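Local coordinates for peptidase, C14 family (PDB 3BIJ), which is of unconfirmed function but, as a member of the caspase-like C14 peptidase family, may act as a cysteine-type endopeptidase, at residues L9-A13 with G24-E30; V230-G234 with Q272-T276. The contacts are given in a common frame with arbitrary orientation. Numbering follows the deposited sequence.

Interaction 1: L9-A13 with G24-E30; sequences LGLNA and GKLNACE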
ATOM      1  N   LEU A   9      16.720  16.440  29.418  1.00 41.27           N
ATOM      2  CA  LEU A   9      16.888  17.345  28.298  1.00 36.27           C
ATOM      3  C   LEU A   9      15.786  17.121  27.289  1.00 39.51           C
ATOM      4  O   LEU A   9      15.467  15.983  26.946  1.00 51.07           O
ATOM      5  CB  LEU A   9      18.228  17.103  27.613  1.00 33.27           C
ATOM      6  CG  LEU A   9      19.495  17.196  28.472  1.00 44.24           C
ATOM      7  CD1 LEU A   9      20.712  16.849  27.622  1.00 22.09           C
ATOM      8  CD2 LEU A   9      19.628  18.599  29.041  1.00 38.75           C
ATOM      9  N   GLY A  10      15.210  18.213  26.806  1.00 43.31           N
ATOM     10  CA  GLY A  10      14.150  18.127  25.820  1.00 44.01           C
ATOM     11  C   GLY A  10      14.232  19.314  24.876  1.00 49.01           C
ATOM     12  O   GLY A  10      14.201  20.468  25.311  1.00 44.45           O
ATOM     13  N   LEU A  11      14.354  19.041  23.580  1.00 46.87           N
ATOM     14  CA  LEU A  11      14.442  20.116  22.603  1.00 42.68           C
ATOM     15  C   LEU A  11      13.488  19.914  21.455  1.00 46.21           C
ATOM     16  O   LEU A  11      13.749  19.106  20.569  1.00 46.86           O
ATOM     17  CB  LEU A  11      15.852  20.213  22.032  1.00 39.61           C
ATOM     18  CG  LEU A  11      16.966  20.393  23.051  1.00 39.95           C
ATOM     19  CD1 LEU A  11      17.538  19.044  23.429  1.00 36.32           C
ATOM     20  CD2 LEU A  11      18.035  21.281  22.451  1.00 40.24           C
ATOM     21  N   ASN A  12      12.373  20.626  21.447  1.00 49.01           N
ATOM     22  CA  ASN A  12      11.483  20.445  20.317  1.00 57.11           C
ATOM     23  C   ASN A  12      11.647  21.602  19.332  1.00 55.15           C
ATOM     24  O   ASN A  12      10.720  21.978  18.616  1.00 48.21           O
ATOM     25  CB  ASN A  12      10.038  20.270  20.773  1.00 57.12           C
ATOM     26  CG  ASN A  12       9.669  21.208  21.849  1.00 56.10           C
ATOM     27  OD1 ASN A  12      10.073  22.369  21.827  1.00 70.45           O
ATOM     28  ND2 ASN A  12       8.888  20.732  22.809  1.00 50.49           N
ATOM     29  N   ALA A  13      12.862  22.146  19.319  1.00 50.93           N
ATOM     30  CA  ALA A  13      13.262  23.215  18.417  1.00 49.25           C
ATOM     31  C   ALA A  13      14.728  23.517  18.675  1.00 47.22           C
ATOM     32  O   ALA A  13      15.244  23.235  19.759  1.00 50.97           O
ATOM     33  CB  ALA A  13      12.423  24.467  18.639  1.00 51.96           C
ATOM     34  N   GLY A  24      14.447  22.460  13.306  1.00 49.44           N
ATOM     35  CA  GLY A  24      14.354  21.143  13.912  1.00 45.13           C
ATOM     36  C   GLY A  24      13.154  21.014  14.826  1.00 46.54           C
ATOM     37  O   GLY A  24      13.246  20.466  15.923  1.00 55.97           O
ATOM     38  N   LYS A  25      12.016  21.525  14.374  1.00 50.75           N
ATOM     39  CA  LYS A  25      10.788  21.482  15.159  1.00 46.45           C
ATOM     40  C   LYS A  25      10.276  20.079  15.472  1.00 49.41           C
ATOM     41  O   LYS A  25      10.283  19.181  14.622  1.00 55.97           O
ATOM     42  CB  LYS A  25       9.695  22.279  14.441  1.00 48.12           C
ATOM     43  CG  LYS A  25       9.867  23.804  14.518  1.00 66.05           C
ATOM     44  CD  LYS A  25       8.938  24.443  15.564  1.00 73.25           C
ATOM     45  CE  LYS A  25       9.151  23.820  16.955  1.00 80.50           C
ATOM     46  NZ  LYS A  25       8.227  24.320  18.035  1.00 67.76           N
ATOM     47  N   LEU A  26       9.845  19.910  16.717  1.00 40.71           N
ATOM     48  CA  LEU A  26       9.273  18.660  17.217  1.00 48.12           C
ATOM     49  C   LEU A  26       8.269  19.072  18.280  1.00 46.15           C
ATOM     50  O   LEU A  26       8.342  20.185  18.795  1.00 45.65           O
ATOM     51  CB  LEU A  26      10.350  17.767  17.839  1.00 48.72           C
ATOM     52  CG  LEU A  26      11.398  17.198  16.880  1.00 47.96           C
ATOM     53  CD1 LEU A  26      12.532  16.590  17.668  1.00 45.92           C
ATOM     54  CD2 LEU A  26      10.762  16.169  15.957  1.00 43.72           C
ATOM     55  N   ASN A  27       7.333  18.204  18.625  1.00 43.05           N
ATOM     56  CA  ASN A  27       6.369  18.623  19.620  1.00 57.35           C
ATOM     57  C   ASN A  27       5.990  17.557  20.618  1.00 54.74           C
ATOM     58  O   ASN A  27       4.819  17.221  20.757  1.00 71.07           O
ATOM     59  CB  ASN A  27       5.126  19.166  18.918  1.00 66.00           C
ATOM     60  CG  ASN A  27       4.630  18.244  17.832  1.00 67.08           C
ATOM     61  OD1 ASN A  27       4.280  17.098  18.102  1.00 80.09           O
ATOM     62  ND2 ASN A  27       4.597  18.732  16.599  1.00 57.67           N
ATOM     63  N   ALA A  28       6.992  17.042  21.324  1.00 55.99           N
ATOM     64  CA  ALA A  28       6.789  16.010  22.324  1.00 40.52           C
ATOM     65  C   ALA A  28       8.070  15.805  23.118  1.00 47.41           C
ATOM     66  O   ALA A  28       8.094  15.039  24.077  1.00 58.06           O
ATOM     67  CB  ALA A  28       6.374  14.705  21.656  1.00 45.45           C
ATOM     68  N   CYS A  29       9.133  16.493  22.725  1.00 42.95           N
ATOM     69  CA  CYS A  29      10.397  16.362  23.418  1.00 46.08           C
ATOM     70  C   CYS A  29      10.356  17.030  24.781  1.00 48.46           C
ATOM     71  O   CYS A  29      10.878  16.486  25.750  1.00 55.66           O
ATOM     72  CB  CYS A  29      11.526  16.929  22.560  1.00 46.09           C
ATOM     73  SG  CYS A  29      11.732  15.998  21.019  1.00 59.38           S
ATOM     74  N   GLU A  30       9.735  18.199  24.878  1.00 53.33           N
ATOM     75  CA  GLU A  30       9.654  18.859  26.177  1.00 49.57           C
ATOM     76  C   GLU A  30       8.771  18.032  27.109  1.00 47.68           C
ATOM     77  O   GLU A  30       9.029  17.940  28.304  1.00 39.22           O
ATOM     78  CB  GLU A  30       9.120  20.279  26.024  1.00 47.47           C
ATOM     79  CG  GLU A  30      10.216  21.224  25.588  1.00 52.88           C
ATOM     80  CD  GLU A  30       9.729  22.633  25.374  1.00 52.49           C
ATOM     81  OE1 GLU A  30       9.034  23.162  26.264  1.00 52.19           O
ATOM     82  OE2 GLU A  30      10.051  23.208  24.316  1.00 62.07           O
TER
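This is a backbone-led contact within the first beta-alpha-beta unit of the caspase-like domain: the C-terminal end of strand 4-10 and the loop after it run alongside the connection that leads into helix 29-42. The geometric evidence is a CA register of Gly10 with Glu30 at 4.6 Å, Asn12 with Leu26 at 4.2 Å and Ala13 with Lys25 at 4.4 Å. A backbone hydrogen bond runs from Leu26 N to Asn12 O (2.9 Å, 159° at the hydrogen), and Lys25 CA gives the same oxygen a CA-H...O contact at 3.5 Å. The Asn12 side chain lies between Leu26 and the side chain of Glu30, with Asn12 CB 3.9 Å from Leu26 CB. An ideal CB on Gly10 would lie 2.6 Å from Cys29 O, a clash; Gly10 CA is 3.7 Å from that oxygen. Cys29 points its CA-to-CB bond toward the strand end, placing Cys29 CB 3.7 Å from Leu11 N. Leu26 touches His84 and Cys29 touches Ser82, both of strand 76-89. The missing side chain at Gly10 lets the strand end approach the first helix residues, while the Leu26 N to Asn12 O bond fixes the loop further along.

Interaction 2: V230-G234 with Q272-T276; sequences VWKNG and QRPFT
Helix 222-231 ends at Trp231, and the chain leaves it through three residues of positive phi: Lys232 (40/57), Asn233 (54/39) and Gly234 (86/8). A weak hydrogen bond from Gly234 N to Trp231 O (3.0 Å) closes this turn. In the other segment, Arg273-Thr276 forms a turn, with Thr276 N bonded to Arg273 O (2.9 Å). Trp231 CA and Pro274 CA are 8.6 Å apart, so side chains bridge the gap. Trp231 is t at chi1 with chi2 -119°, sending its six-membered ring to Pro274 (CZ3 to CG 3.5 Å) and Phe275. Phe275, chi1 m and chi2 -76°, turns its edge to the indole face in a T-shaped pair: centroids 5.1 Å apart, planes at 80°. Trp231 CH2 lies over one face of the Arg273 guanidinium (chi1 t, chi2 t, chi3 94°, chi4 117°), 3.2 Å from Arg273 NH2, while Arg273 NH1 donates to Gly234 O (3.1 Å, 172°) and also bonds Tyr236 O. An aromatic and proline cluster plus arginine-to-carbonyl bonding thus joins the helix end to the loop after helix 267-271. Ile39 of helix 29-42 touches Trp231 and Phe275, Phe243 of helix 240-250 touches Pro274, and Phe131 of strand 127-133 meets the Phe275 ring.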
ATOM      1  N   VAL A 230       4.656   1.191  30.794  1.00 32.20           N
ATOM      2  CA  VAL A 230       5.019   0.000  31.563  1.00 31.08           C
ATOM      3  C   VAL A 230       5.406   0.424  32.966  1.00 30.24           C
ATOM      4  O   VAL A 230       5.198  -0.308  33.920  1.00 30.51           O
ATOM      5  CB  VAL A 230       6.208  -0.780  30.940  1.00 29.76           C
ATOM      6  CG1 VAL A 230       5.913  -1.123  29.492  1.00 32.27           C
ATOM      7  CG2 VAL A 230       7.479   0.036  31.041  1.00 46.32           C
ATOM      8  N   TRP A 231       5.982   1.611  33.100  1.00 35.33           N
ATOM      9  CA  TRP A 231       6.358   2.077  34.422  1.00 36.79           C
ATOM     10  C   TRP A 231       5.082   2.280  35.236  1.00 38.04           C
ATOM     11  O   TRP A 231       5.081   2.172  36.461  1.00 49.56           O
ATOM     12  CB  TRP A 231       7.135   3.379  34.310  1.00 34.55           C
ATOM     13  CG  TRP A 231       7.425   4.019  35.616  1.00 41.03           C
ATOM     14  CD1 TRP A 231       7.004   5.257  36.036  1.00 32.93           C
ATOM     15  CD2 TRP A 231       8.263   3.511  36.651  1.00 38.50           C
ATOM     16  NE1 TRP A 231       7.537   5.552  37.255  1.00 34.57           N
ATOM     17  CE2 TRP A 231       8.318   4.500  37.663  1.00 43.94           C
ATOM     18  CE3 TRP A 231       8.983   2.319  36.828  1.00 39.60           C
ATOM     19  CZ2 TRP A 231       9.067   4.336  38.838  1.00 24.73           C
ATOM     20  CZ3 TRP A 231       9.730   2.158  38.001  1.00 38.44           C
ATOM     21  CH2 TRP A 231       9.761   3.167  38.987  1.00 34.29           C
ATOM     22  N   LYS A 232       3.991   2.563  34.537  1.00 39.37           N
ATOM     23  CA  LYS A 232       2.684   2.778  35.155  1.00 41.47           C
ATOM     24  C   LYS A 232       2.683   3.566  36.463  1.00 51.27           C
ATOM     25  O   LYS A 232       2.190   3.090  37.494  1.00 50.08           O
ATOM     26  CB  LYS A 232       1.957   1.448  35.375  1.00 40.07           C
ATOM     27  CG  LYS A 232       0.450   1.620  35.532  1.00 34.88           C
ATOM     28  CD  LYS A 232      -0.245   0.300  35.621  1.00 37.75           C
ATOM     29  CE  LYS A 232      -1.754   0.470  35.563  1.00 43.97           C
ATOM     30  NZ  LYS A 232      -2.469  -0.850  35.622  1.00 51.13           N
ATOM     31  N   ASN A 233       3.231   4.781  36.414  1.00 52.49           N
ATOM     32  CA  ASN A 233       3.270   5.672  37.577  1.00 53.55           C
ATOM     33  C   ASN A 233       3.899   5.048  38.812  1.00 54.25           C
ATOM     34  O   ASN A 233       3.401   5.246  39.924  1.00 55.16           O
ATOM     35  CB  ASN A 233       1.851   6.134  37.924  1.00 47.48           C
ATOM     36  CG  ASN A 233       1.131   6.737  36.736  1.00 55.46           C
ATOM     37  OD1 ASN A 233       1.455   7.839  36.303  1.00 54.18           O
ATOM     38  ND2 ASN A 233       0.150   6.011  36.197  1.00 65.20           N
ATOM     39  N   GLY A 234       4.966   4.271  38.619  1.00 52.52           N
ATOM     40  CA  GLY A 234       5.648   3.661  39.748  1.00 41.92           C
ATOM     41  C   GLY A 234       5.119   2.333  40.237  1.00 41.30           C
ATOM     42  O   GLY A 234       5.552   1.855  41.280  1.00 47.75           O
ATOM     43  N   GLN A 272      18.796  -3.872  39.776  1.00 56.86           N
ATOM     44  CA  GLN A 272      17.946  -2.973  40.557  1.00 52.55           C
ATOM     45  C   GLN A 272      16.658  -2.623  39.819  1.00 45.87           C
ATOM     46  O   GLN A 272      16.459  -3.014  38.673  1.00 45.15           O
ATOM     47  CB  GLN A 272      18.680  -1.665  40.865  1.00 55.96           C
ATOM     48  CG  GLN A 272      20.030  -1.809  41.531  1.00 56.12           C
ATOM     49  CD  GLN A 272      20.635  -0.462  41.896  1.00 53.39           C
ATOM     50  OE1 GLN A 272      20.782   0.418  41.050  1.00 59.79           O
ATOM     51  NE2 GLN A 272      20.998  -0.303  43.161  1.00 58.99           N
ATOM     52  N   ARG A 273      15.787  -1.877  40.489  1.00 47.34           N
ATOM     53  CA  ARG A 273      14.536  -1.437  39.890  1.00 49.54           C
ATOM     54  C   ARG A 273      14.883  -0.252  38.980  1.00 53.44           C
ATOM     55  O   ARG A 273      15.665   0.619  39.355  1.00 59.03           O
ATOM     56  CB  ARG A 273      13.543  -1.027  40.981  1.00 43.67           C
ATOM     57  CG  ARG A 273      12.093  -1.165  40.519  1.00 49.87           C
ATOM     58  CD  ARG A 273      11.006  -1.188  41.600  1.00 41.36           C
ATOM     59  NE  ARG A 273      10.483   0.116  41.803  1.00 59.40           N
ATOM     60  CZ  ARG A 273       9.311   0.716  41.656  1.00 54.98           C
ATOM     61  NH1 ARG A 273       8.155   0.214  41.233  1.00 63.74           N
ATOM     62  NH2 ARG A 273       9.388   1.979  41.989  1.00 64.77           N
ATOM     63  N   PRO A 274      14.294  -0.200  37.779  1.00 57.61           N
ATOM     64  CA  PRO A 274      14.547   0.868  36.806  1.00 61.87           C
ATOM     65  C   PRO A 274      14.944   2.281  37.256  1.00 63.79           C
ATOM     66  O   PRO A 274      15.665   2.954  36.526  1.00 77.80           O
ATOM     67  CB  PRO A 274      13.288   0.857  35.926  1.00 56.28           C
ATOM     68  CG  PRO A 274      12.261   0.148  36.757  1.00 69.82           C
ATOM     69  CD  PRO A 274      13.075  -0.935  37.412  1.00 61.63           C
ATOM     70  N   PHE A 275      14.513   2.768  38.412  1.00 41.35           N
ATOM     71  CA  PHE A 275      14.954   4.122  38.763  1.00 42.46           C
ATOM     72  C   PHE A 275      15.451   4.252  40.172  1.00 45.45           C
ATOM     73  O   PHE A 275      15.358   5.310  40.784  1.00 42.29           O
ATOM     74  CB  PHE A 275      13.839   5.124  38.517  1.00 37.40           C
ATOM     75  CG  PHE A 275      13.508   5.297  37.069  1.00 44.52           C
ATOM     76  CD1 PHE A 275      14.332   6.044  36.234  1.00 44.34           C
ATOM     77  CD2 PHE A 275      12.378   4.701  36.530  1.00 46.29           C
ATOM     78  CE1 PHE A 275      14.032   6.195  34.883  1.00 38.67           C
ATOM     79  CE2 PHE A 275      12.069   4.841  35.182  1.00 42.87           C
ATOM     80  CZ  PHE A 275      12.896   5.589  34.358  1.00 48.04           C
ATOM     81  N   THR A 276      16.030   3.165  40.650  1.00 43.90           N
ATOM     82  CA  THR A 276      16.530   3.097  41.995  1.00 45.44           C
ATOM     83  C   THR A 276      17.707   3.992  42.378  1.00 48.91           C
ATOM     84  O   THR A 276      18.722   4.080  41.687  1.00 37.00           O
ATOM     85  CB  THR A 276      16.873   1.650  42.345  1.00 47.49           C
ATOM     86  OG1 THR A 276      15.737   0.821  42.079  1.00 50.23           O
ATOM     87  CG2 THR A 276      17.241   1.536  43.796  1.00 41.21           C
TER

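In the fold
Both contacts involve the ends of helices in the caspase-like domain, yet their centres lie 24 Å apart and their nearest atoms about 12 Å, so they do not touch. Helix 29-42 connects them: interaction 1 contains its first two residues, whereas Ile39, near its other end, packs against interaction 2. Interaction 1 is partly buried, covers 432 Å² and brings Asn12 CA within 4.2 Å of Leu26 CA. Interaction 2 is the more buried by residue class and covers 239 Å²; there aromatic, proline and arginine side chains span the gap between more widely separated backbones. Beside it, Lys232 donates to Glu95 O of a second subunit, whereas no other chain of the assembly touches the segments of interaction 1.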